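Local coordinates for MsStt7d protein (Micromonas, PDB 4IX3) that probably transfers phosphate from ATP to protein substrates, this chain being the catalytic kinase domain of a state transition kinase homolog, at residues C81-G86 against M110-G115; G115-E120 against N173-E178. One frame throughout, in Å; residues are numbered along the deposited sequence.

Contact 1 of 2, residues C81-G86 against M110-G115; sequences CARFMG and MWANEG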
ATOM      1  N   CYS B  81       8.434  16.051  14.506  1.00 11.25           N
ATOM      2  CA  CYS B  81       7.873  14.737  14.197  1.00 10.48           C
ATOM      3  C   CYS B  81       8.067  13.771  15.352  1.00 10.65           C
ATOM      4  O   CYS B  81       8.876  14.064  16.269  1.00 12.45           O
ATOM      5  CB  CYS B  81       8.585  14.211  12.962  1.00 12.13           C
ATOM      6  SG  CYS B  81       8.420  15.191  11.468  1.00 11.81           S
ATOM      7  N   ALA B  82       7.408  12.615  15.349  1.00  9.76           N
ATOM      8  CA  ALA B  82       7.668  11.598  16.350  1.00 11.09           C
ATOM      9  C   ALA B  82       9.175  11.321  16.475  1.00 10.89           C
ATOM     10  O   ALA B  82       9.915  11.212  15.464  1.00 11.61           O
ATOM     11  CB  ALA B  82       6.975  10.303  15.997  1.00 12.62           C
ATOM     12  N   ARG B  83       9.632  11.204  17.736  1.00 10.86           N
ATOM     13  CA  ARG B  83      11.067  11.063  17.980  1.00 11.82           C
ATOM     14  C   ARG B  83      11.601   9.751  17.383  1.00 10.85           C
ATOM     15  O   ARG B  83      11.070   8.679  17.653  1.00 11.93           O
ATOM     16  CB  ARG B  83      11.303  11.073  19.490  1.00 13.26           C
ATOM     17  CG  ARG B  83      12.766  10.810  19.892  1.00 16.97           C
ATOM     18  CD  ARG B  83      13.026  11.136  21.379  1.00 19.67           C
ATOM     19  NE  ARG B  83      12.084  10.481  22.300  1.00 23.92           N
ATOM     20  CZ  ARG B  83      12.296   9.314  22.915  1.00 25.78           C
ATOM     21  NH1 ARG B  83      13.441   8.656  22.720  1.00 23.35           N
ATOM     22  NH2 ARG B  83      11.376   8.865  23.778  1.00 26.31           N
ATOM     23  N   PHE B  84      12.653   9.895  16.590  1.00 11.30           N
ATOM     24  CA  PHE B  84      13.232   8.771  15.854  1.00 10.94           C
ATOM     25  C   PHE B  84      14.281   8.103  16.731  1.00 13.14           C
ATOM     26  O   PHE B  84      15.275   8.730  17.143  1.00 15.81           O
ATOM     27  CB  PHE B  84      13.855   9.273  14.561  1.00 12.09           C
ATOM     28  CG  PHE B  84      14.501   8.203  13.717  1.00 11.69           C
ATOM     29  CD1 PHE B  84      13.778   7.061  13.341  1.00 12.59           C
ATOM     30  CD2 PHE B  84      15.812   8.353  13.272  1.00 14.17           C
ATOM     31  CE1 PHE B  84      14.388   6.077  12.540  1.00 13.72           C
ATOM     32  CE2 PHE B  84      16.372   7.415  12.407  1.00 13.64           C
ATOM     33  CZ  PHE B  84      15.670   6.270  12.074  1.00 14.68           C
ATOM     34  N   MET B  85      14.158   6.795  16.919  1.00 11.83           N
ATOM     35  CA  MET B  85      15.064   6.059  17.817  1.00 11.71           C
ATOM     36  C   MET B  85      16.033   5.176  17.055  1.00 12.46           C
ATOM     37  O   MET B  85      16.930   4.607  17.685  1.00 17.48           O
ATOM     38  CB  MET B  85      14.228   5.212  18.782  1.00 13.23           C
ATOM     39  CG  MET B  85      13.356   6.087  19.688  1.00 16.25           C
ATOM     40  SD  MET B  85      12.253   5.174  20.800  1.00 17.40           S
ATOM     41  CE  MET B  85      13.365   4.563  22.071  1.00 20.92           C
ATOM     42  N   GLY B  86      16.020   5.189  15.725  1.00 12.63           N
ATOM     43  CA  GLY B  86      17.011   4.469  14.926  1.00 13.08           C
ATOM     44  C   GLY B  86      16.459   3.260  14.209  1.00 12.74           C
ATOM     45  O   GLY B  86      15.261   3.178  13.933  1.00 13.09           O
ATOM     46  N   MET B 110      12.352   2.486  14.248  1.00 10.17           N
ATOM     47  CA  MET B 110      11.692   2.616  15.535  1.00 11.06           C
ATOM     48  C   MET B 110      11.567   4.092  15.933  1.00 10.99           C
ATOM     49  O   MET B 110      12.502   4.875  15.729  1.00 11.06           O
ATOM     50  CB  MET B 110      12.477   1.844  16.607  1.00 11.01           C
ATOM     51  CG  MET B 110      11.747   1.730  17.945  1.00 12.77           C
ATOM     52  SD  MET B 110      12.516   0.551  19.078  1.00 14.15           S
ATOM     53  CE  MET B 110      13.911   1.520  19.656  1.00 16.09           C
ATOM     54  N   TRP B 111      10.388   4.404  16.461  1.00  9.70           N
ATOM     55  CA  TRP B 111      10.108   5.732  17.022  1.00 10.27           C
ATOM     56  C   TRP B 111       9.531   5.603  18.407  1.00 10.94           C
ATOM     57  O   TRP B 111       8.898   4.591  18.746  1.00 11.46           O
ATOM     58  CB  TRP B 111       9.091   6.497  16.167  1.00 10.15           C
ATOM     59  CG  TRP B 111       9.534   6.739  14.765  1.00 10.04           C
ATOM     60  CD1 TRP B 111      10.075   7.858  14.204  1.00 11.98           C
ATOM     61  CD2 TRP B 111       9.368   5.792  13.663  1.00 10.83           C
ATOM     62  NE1 TRP B 111      10.249   7.688  12.843  1.00 10.20           N
ATOM     63  CE2 TRP B 111       9.872   6.434  12.480  1.00  9.78           C
ATOM     64  CE3 TRP B 111       8.851   4.489  13.568  1.00 10.57           C
ATOM     65  CZ2 TRP B 111       9.781   5.825  11.231  1.00  9.82           C
ATOM     66  CZ3 TRP B 111       8.734   3.914  12.312  1.00 10.91           C
ATOM     67  CH2 TRP B 111       9.200   4.568  11.178  1.00 10.27           C
ATOM     68  N   ALA B 112       9.581   6.708  19.185  1.00 11.68           N
ATOM     69  CA  ALA B 112       8.763   6.759  20.379  1.00 12.89           C
ATOM     70  C   ALA B 112       7.284   6.754  19.969  1.00 12.83           C
ATOM     71  O   ALA B 112       6.916   7.361  18.948  1.00 13.78           O
ATOM     72  CB  ALA B 112       9.001   8.062  21.118  1.00 15.54           C
ATOM     73  N   ASN B 113       6.452   6.111  20.787  1.00 12.99           N
ATOM     74  CA  ASN B 113       5.005   6.217  20.662  1.00 13.37           C
ATOM     75  C   ASN B 113       4.613   7.553  21.319  1.00 14.23           C
ATOM     76  O   ASN B 113       4.656   7.683  22.554  1.00 16.60           O
ATOM     77  CB  ASN B 113       4.317   5.030  21.341  1.00 16.06           C
ATOM     78  CG  ASN B 113       2.823   5.054  21.154  1.00 17.29           C
ATOM     79  OD1 ASN B 113       2.257   6.116  20.882  1.00 21.47           O
ATOM     80  ND2 ASN B 113       2.166   3.910  21.276  1.00 19.51           N
ATOM     81  N   GLU B 114       4.272   8.549  20.501  1.00 12.33           N
ATOM     82  CA  GLU B 114       3.992   9.898  20.993  1.00 13.27           C
ATOM     83  C   GLU B 114       2.572   9.997  21.565  1.00 12.46           C
ATOM     84  O   GLU B 114       2.222  11.028  22.163  1.00 14.29           O
ATOM     85  CB  GLU B 114       4.180  10.903  19.868  1.00 12.96           C
ATOM     86  CG  GLU B 114       5.618  10.927  19.364  1.00 13.41           C
ATOM     87  CD  GLU B 114       6.600  11.595  20.310  1.00 13.20           C
ATOM     88  OE1 GLU B 114       6.173  12.354  21.218  1.00 15.91           O
ATOM     89  OE2 GLU B 114       7.793  11.553  19.973  1.00 13.16           O
ATOM     90  N   GLY B 115       1.742   8.979  21.393  1.00 13.26           N
ATOM     91  CA  GLY B 115       0.393   8.989  21.896  1.00 16.32           C
ATOM     92  C   GLY B 115      -0.490   8.007  21.158  1.00 17.77           C
ATOM     93  O   GLY B 115      -0.303   7.723  19.984  1.00 17.37           O
TER
HETATM   94  O   HOH W   1       9.350  11.764  22.244  1.00 18.84           O
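Glu114 reaches back to the backbone of Arg83 where strand 106-112 of the antiparallel N-lobe sheet of the protein kinase fold runs out into the hinge, beside the start of its antiparallel neighbour 84-90. Its OE2 accepts the N-H of Arg83 at 2.9 Å, an almost straight bond (170°) that arrives on the anti side of the carboxylate. With CG beside its own backbone N (chi1 -63°), the chain passes Ala82, whose CB lies 3.7 Å from Glu114 CG. Further along, Arg83 O takes the N-H of Ala112, and Met85 N gives its hydrogen to Met110 O at 2.8 Å. The two residues Met85 and Gly86 stand opposite the single Met110, forming a classic beta bulge.

On one face of the sheet, Phe84 CD1 lies over a face of the indole of Trp111, 3.6 Å from NE1, with the two ring planes inclined at 51°. That NE1 is bonded to Asn70 of helix 59-76, and Tyr71 meets the Phe84 ring edge-to-face. The other face carries the methionines: Met110 CE sits 3.8 Å from Met85 CB, while Met85 SD turns to the backbone of Trp111 and Ala112, 3.5 Å from Ala112 N.

Around the carboxylate, OE1 forms a salt bridge with Lys185, and OE2 also receives a hydrogen from a water; Lys185, and more distantly the Arg83 guanidinium, would probably favour the charged form. A glutamine in place of Glu114 would probably weaken the tie to Lys185, leaving Lys185 without this negative partner. Ala112 and Glu114 both contact ADP in nucleotide-bound structures of this protein; none is bound here. Beyond them the Arg83 guanidinium lays one face over Ala112 CB, with NH2 3.7 Å from that methyl, while its NE donates to the same water in the plane of the group.

Contact 2 of 2, residues G115-E120 against N173-E178; sequences GENTVE and NLIAAE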
ATOM      1  N   GLY B 115       1.742   8.979  21.393  1.00 13.26           N
ATOM      2  CA  GLY B 115       0.393   8.989  21.896  1.00 16.32           C
ATOM      3  C   GLY B 115      -0.490   8.007  21.158  1.00 17.77           C
ATOM      4  O   GLY B 115      -0.303   7.723  19.984  1.00 17.37           O
ATOM      5  N   GLU B 116      -1.496   7.536  21.888  1.00 20.05           N
ATOM      6  CA  GLU B 116      -2.419   6.556  21.383  1.00 22.22           C
ATOM      7  C   GLU B 116      -3.443   7.031  20.359  1.00 26.16           C
ATOM      8  O   GLU B 116      -3.993   6.190  19.623  1.00 29.90           O
ATOM      9  CB  GLU B 116      -3.081   5.800  22.526  1.00 24.36           C
ATOM     10  CG  GLU B 116      -2.204   4.651  22.997  1.00 31.09           C
ATOM     11  CD  GLU B 116      -1.667   3.778  21.871  1.00 29.31           C
ATOM     12  OE1 GLU B 116      -0.561   3.250  22.017  1.00 33.94           O
ATOM     13  OE2 GLU B 116      -2.322   3.606  20.823  1.00 31.29           O
ATOM     14  N   ASN B 117      -3.508   8.348  20.209  1.00 18.54           N
ATOM     15  CA  ASN B 117      -4.524   9.196  19.593  1.00 22.36           C
ATOM     16  C   ASN B 117      -3.992   9.665  18.264  1.00 17.74           C
ATOM     17  O   ASN B 117      -2.775   9.736  18.113  1.00 23.78           O
ATOM     18  CB  ASN B 117      -4.757  10.497  20.453  1.00 22.42           C
ATOM     19  CG  ASN B 117      -3.564  11.504  20.443  1.00 28.05           C
ATOM     20  OD1 ASN B 117      -3.382  12.297  19.486  1.00 20.28           O
ATOM     21  ND2 ASN B 117      -2.822  11.570  21.551  1.00 27.11           N
ATOM     22  N   THR B 118      -4.790   9.817  17.205  1.00 17.97           N
ATOM     23  CA  THR B 118      -4.385  10.737  16.126  1.00 13.49           C
ATOM     24  C   THR B 118      -5.346  11.927  16.149  1.00 10.93           C
ATOM     25  O   THR B 118      -6.436  11.799  16.692  1.00 14.31           O
ATOM     26  CB  THR B 118      -4.483  10.076  14.722  1.00 13.93           C
ATOM     27  OG1 THR B 118      -5.875   9.870  14.400  1.00 15.82           O
ATOM     28  CG2 THR B 118      -3.754   8.736  14.683  1.00 16.80           C
ATOM     29  N   VAL B 119      -4.978  13.025  15.517  1.00 11.94           N
ATOM     30  CA  VAL B 119      -5.910  14.159  15.420  1.00 13.29           C
ATOM     31  C   VAL B 119      -7.166  13.777  14.627  1.00 13.14           C
ATOM     32  O   VAL B 119      -8.252  14.269  14.933  1.00 13.19           O
ATOM     33  CB  VAL B 119      -5.161  15.378  14.872  1.00 12.37           C
ATOM     34  CG1 VAL B 119      -6.164  16.479  14.504  1.00 13.99           C
ATOM     35  CG2 VAL B 119      -4.144  15.849  15.941  1.00 14.28           C
ATOM     36  N   GLU B 120      -7.027  12.873  13.669  1.00 12.24           N
ATOM     37  CA  GLU B 120      -8.217  12.409  12.940  1.00 11.89           C
ATOM     38  C   GLU B 120      -9.197  11.771  13.910  1.00 12.53           C
ATOM     39  O   GLU B 120     -10.406  12.088  13.897  1.00 14.75           O
ATOM     40  CB  GLU B 120      -7.842  11.436  11.806  1.00 12.56           C
ATOM     41  CG  GLU B 120      -9.062  10.907  11.047  1.00 15.44           C
ATOM     42  CD  GLU B 120      -8.624   9.820  10.075  1.00 16.46           C
ATOM     43  OE1 GLU B 120      -8.482   8.660  10.522  1.00 22.29           O
ATOM     44  OE2 GLU B 120      -8.366  10.111   8.887  1.00 19.74           O
ATOM     45  N   ASN B 173      -2.023  11.916  10.345  1.00  9.26           N
ATOM     46  CA  ASN B 173      -0.571  11.959  10.541  1.00  9.27           C
ATOM     47  C   ASN B 173      -0.155  13.020  11.584  1.00  9.16           C
ATOM     48  O   ASN B 173       1.018  13.410  11.609  1.00 10.03           O
ATOM     49  CB  ASN B 173       0.182  12.145   9.225  1.00 10.22           C
ATOM     50  CG  ASN B 173       0.333  10.841   8.468  1.00  9.99           C
ATOM     51  OD1 ASN B 173       0.201   9.768   9.061  1.00 11.52           O
ATOM     52  ND2 ASN B 173       0.604  10.945   7.183  1.00 11.84           N
ATOM     53  N   LEU B 174      -1.082  13.348  12.484  1.00  9.95           N
ATOM     54  CA  LEU B 174      -0.745  14.220  13.614  1.00  8.50           C
ATOM     55  C   LEU B 174      -1.132  13.505  14.893  1.00  9.09           C
ATOM     56  O   LEU B 174      -2.175  12.856  14.969  1.00 11.89           O
ATOM     57  CB  LEU B 174      -1.501  15.562  13.463  1.00 10.36           C
ATOM     58  CG  LEU B 174      -0.960  16.450  12.328  1.00 10.29           C
ATOM     59  CD1 LEU B 174      -1.998  17.510  11.906  1.00 12.06           C
ATOM     60  CD2 LEU B 174       0.356  17.115  12.749  1.00 12.00           C
ATOM     61  N   ILE B 175      -0.308  13.708  15.943  1.00  9.45           N
ATOM     62  CA  ILE B 175      -0.567  13.197  17.274  1.00 10.42           C
ATOM     63  C   ILE B 175      -0.459  14.385  18.236  1.00  9.67           C
ATOM     64  O   ILE B 175       0.535  15.132  18.161  1.00 10.62           O
ATOM     65  CB  ILE B 175       0.444  12.092  17.704  1.00 11.01           C
ATOM     66  CG1 ILE B 175       0.402  10.918  16.731  1.00 13.85           C
ATOM     67  CG2 ILE B 175       0.180  11.665  19.128  1.00 12.78           C
ATOM     68  CD1 ILE B 175       1.453   9.881  17.039  1.00 17.53           C
ATOM     69  N   ALA B 176      -1.400  14.473  19.174  1.00 10.88           N
ATOM     70  CA  ALA B 176      -1.265  15.470  20.251  1.00 11.20           C
ATOM     71  C   ALA B 176      -0.416  14.775  21.341  1.00 12.75           C
ATOM     72  O   ALA B 176      -0.870  13.818  21.943  1.00 12.98           O
ATOM     73  CB  ALA B 176      -2.648  15.839  20.765  1.00 13.54           C
ATOM     74  N   ALA B 177       0.846  15.186  21.468  1.00 11.42           N
ATOM     75  CA  ALA B 177       1.838  14.443  22.261  1.00 13.24           C
ATOM     76  C   ALA B 177       1.673  14.762  23.758  1.00 14.12           C
ATOM     77  O   ALA B 177       2.164  15.792  24.229  1.00 14.18           O
ATOM     78  CB  ALA B 177       3.224  14.835  21.768  1.00 13.96           C
ATOM     79  N   GLU B 178       0.961  13.902  24.475  1.00 19.91           N
ATOM     80  CA  GLU B 178       0.660  14.074  25.903  1.00 22.78           C
ATOM     81  C   GLU B 178       1.909  14.379  26.727  1.00 22.34           C
ATOM     82  O   GLU B 178       1.878  15.245  27.622  1.00 23.77           O
ATOM     83  CB  GLU B 178       0.045  12.754  26.398  1.00 27.76           C
ATOM     84  CG  GLU B 178       0.918  11.565  25.935  1.00 36.19           C
ATOM     85  CD  GLU B 178       0.360  10.128  25.921  1.00 48.32           C
ATOM     86  OE1 GLU B 178       1.220   9.212  25.811  1.00 43.37           O
ATOM     87  OE2 GLU B 178      -0.871   9.862  25.929  1.00 45.58           O
TER
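Asn117 grips Ala176 with both ends of its amide, joining the segment that leaves the kinase hinge to strand 174-177, half of a C-lobe hairpin with strand 183-186. From CB, its CG occupies the crowded position between backbone N and carbonyl carbon (chi1 69°), which places CG 3.9 Å from both Ala176 N and Ala176 O. OD1 accepts the N-H of Ala176 at 3.0 Å, in the carbonyl plane and on a lone pair, and also rests 3.6 Å from Ile175 CG2. ND2 donates almost straight (171°) to Ala176 O, which lies close to the amide plane.

Next along the chain, Val119 N gives its hydrogen to Leu174 O at 2.9 Å, and Val119 CG2 packs 3.6 Å from Leu174 CB, the two side chains lying side by side. Thr118 is the N-cap of helix 119-125, its OG1 accepting from Ala121 N. Gly115 passes close to Ile175, where a CB would clash with CG2. Because the amide supplies both an acceptor and a donor, it satisfies the N-H and the C=O of one residue together, which fixes its rotation as well as its position.

Contacts 1 and 2 follow in series along the chain, share Gly115 and have centres 12 Å apart. They meet directly where Glu114 O lies 3.7 Å from Ile175 CG2. Contact 1 joins the hinge to the segment entering strand 84-90; contact 2 joins it to the C-lobe hairpin. Ala112 and Glu114 of contact 1 belong to the ADP site found in other structures of this protein, and the Trp111 side chain comes within about 4 Å of that of Lys50. Asn173, at the start of 173-178, binds a magnesium ion not present in this chain. Asp168 and Asp188 hold magnesium here; a bound magnesium ion lies about 11 Å from the Trp111 side chain and one about 12 Å from that of Thr118.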